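Local coordinates for FrnE protein (Deinococcus radiodurans, PDB 5CO3) that probably acts as a cytoplasmic disulfide oxidoreductase of the DsbA-like thioredoxin family, making or exchanging disulfide bonds in other proteins, at residues A[49-54]-A[115-120]. Sequence-based numbering, arbitrary orientation.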
# COMPACT_ATOMS: atom_id res chain seq x y z
N TRP A 49 -3.27 -3.86 4.54
CA TRP A 49 -2.84 -2.55 4.08
C TRP A 49 -3.10 -1.52 5.18
O TRP A 49 -4.07 -1.63 5.94
CB TRP A 49 -3.54 -2.15 2.77
CG TRP A 49 -3.12 -3.03 1.61
CD1 TRP A 49 -3.70 -4.19 1.19
CD2 TRP A 49 -1.98 -2.82 0.74
NE1 TRP A 49 -3.01 -4.71 0.11
CE2 TRP A 49 -1.95 -3.89 -0.18
CE3 TRP A 49 -1.00 -1.83 0.65
CZ2 TRP A 49 -0.97 -4.01 -1.18
CZ3 TRP A 49 -0.02 -1.94 -0.34
CH2 TRP A 49 -0.02 -3.02 -1.24
N HIS A 50 -2.19 -0.56 5.29
CA HIS A 50 -2.32 0.53 6.25
C HIS A 50 -2.20 1.85 5.52
O HIS A 50 -1.45 1.97 4.55
CB HIS A 50 -1.26 0.45 7.34
CG HIS A 50 -1.37 -0.78 8.20
ND1 HIS A 50 -2.06 -0.80 9.39
CD2 HIS A 50 -0.88 -2.03 8.03
CE1 HIS A 50 -1.99 -2.01 9.92
NE2 HIS A 50 -1.28 -2.77 9.11
N SER A 51 -2.96 2.83 6.00
CA SER A 51 -3.00 4.15 5.37
C SER A 51 -1.75 4.96 5.64
O SER A 51 -1.23 4.98 6.76
CB SER A 51 -4.22 4.92 5.86
OG SER A 51 -5.40 4.16 5.72
N PHE A 52 -1.28 5.63 4.60
CA PHE A 52 -0.18 6.57 4.72
C PHE A 52 -0.47 7.69 3.74
O PHE A 52 -0.88 7.43 2.60
CB PHE A 52 1.16 5.90 4.41
CG PHE A 52 2.36 6.74 4.76
CD1 PHE A 52 2.80 7.73 3.90
CD2 PHE A 52 3.06 6.52 5.93
CE1 PHE A 52 3.91 8.49 4.21
CE2 PHE A 52 4.17 7.27 6.24
CZ PHE A 52 4.59 8.27 5.38
N GLU A 53 -0.30 8.93 4.19
CA GLU A 53 -0.46 10.09 3.32
C GLU A 53 0.86 10.82 3.20
O GLU A 53 1.41 11.28 4.19
CB GLU A 53 -1.53 11.04 3.87
CG GLU A 53 -2.94 10.67 3.45
CD GLU A 53 -4.00 11.57 4.08
OE1 GLU A 53 -4.38 12.60 3.47
OE2 GLU A 53 -4.45 11.24 5.20
N LEU A 54 1.37 10.91 1.97
CA LEU A 54 2.57 11.70 1.71
C LEU A 54 2.39 13.12 2.20
O LEU A 54 3.30 13.72 2.74
CB LEU A 54 2.91 11.71 0.22
CG LEU A 54 3.20 10.36 -0.41
CD1 LEU A 54 3.47 10.55 -1.89
CD2 LEU A 54 4.37 9.69 0.30
N LEU A 115 -11.99 4.76 2.02
CA LEU A 115 -12.68 3.78 1.20
C LEU A 115 -12.00 2.41 1.29
O LEU A 115 -12.66 1.37 1.33
CB LEU A 115 -12.74 4.23 -0.26
CG LEU A 115 -13.44 3.26 -1.21
CD1 LEU A 115 -14.82 2.89 -0.69
CD2 LEU A 115 -13.52 3.84 -2.62
N ILE A 116 -10.68 2.42 1.35
CA ILE A 116 -9.98 1.15 1.48
C ILE A 116 -10.32 0.49 2.82
O ILE A 116 -10.56 -0.72 2.89
CB ILE A 116 -8.48 1.32 1.33
CG1 ILE A 116 -8.15 1.77 -0.09
CG2 ILE A 116 -7.80 -0.03 1.52
CD1 ILE A 116 -6.74 2.31 -0.29
N HIS A 117 -10.36 1.28 3.88
CA HIS A 117 -10.80 0.79 5.18
C HIS A 117 -12.21 0.19 5.12
O HIS A 117 -12.45 -0.89 5.67
CB HIS A 117 -10.73 1.89 6.22
CG HIS A 117 -9.35 2.10 6.77
ND1 HIS A 117 -8.97 1.62 8.01
CD2 HIS A 117 -8.27 2.71 6.25
CE1 HIS A 117 -7.71 1.95 8.23
NE2 HIS A 117 -7.26 2.61 7.18
N TYR A 118 -13.14 0.88 4.44
CA TYR A 118 -14.49 0.35 4.27
C TYR A 118 -14.46 -0.99 3.54
O TYR A 118 -15.08 -1.97 3.97
CB TYR A 118 -15.39 1.34 3.50
CG TYR A 118 -16.73 0.72 3.15
CD1 TYR A 118 -17.76 0.67 4.09
CD2 TYR A 118 -16.95 0.16 1.90
CE1 TYR A 118 -18.98 0.07 3.78
CE2 TYR A 118 -18.17 -0.43 1.58
CZ TYR A 118 -19.17 -0.47 2.52
OH TYR A 118 -20.39 -1.07 2.22
N ALA A 119 -13.72 -1.03 2.43
CA ALA A 119 -13.59 -2.24 1.63
C ALA A 119 -13.00 -3.39 2.42
O ALA A 119 -13.44 -4.53 2.27
CB ALA A 119 -12.74 -1.97 0.40
N ALA A 120 -12.02 -3.10 3.27
CA ALA A 120 -11.35 -4.16 4.01
C ALA A 120 -12.28 -4.82 5.04
O ALA A 120 -12.05 -5.95 5.45
CB ALA A 120 -10.09 -3.63 4.69
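In both Ser-51 and His-117 the first torsion sets the side chain anti to its own carbonyl carbon (chi1 -51° and -81°), and these turns bring the hydroxyl and the imidazole together. Ser-51 CB points toward the helix. The His-117 ring reaches back across to the strand. Ser-51 OG meets His-117 NE2 at 2.8 Å, at the edge of the ring and in its plane. Either atom could be the donor. CD2 of His-117 lies 3.3 Å from the same OG. This hydrogen bond is the one close touch between the segments, whose backbones stay well apart: the CA atoms of Ser-51 and His-117 are 8.5 Å from each other. Asp-179 of helix 173-186 binds Ser-51 N through OD2, and the same OD2 makes a weak hydrogen bond with His-117 NE2. A glycerol, probably from the crystallisation liquor, bonds to Ser-51 OG. A leucine in place of His-117 would probably leave Ser-51 OG without its mate on the helix and Asp-179 without its weak partner. The contact joins edge strand 45-51 of the central sheet to helix 110-121, which belongs to the helical insertion of the DsbA-like thioredoxin fold.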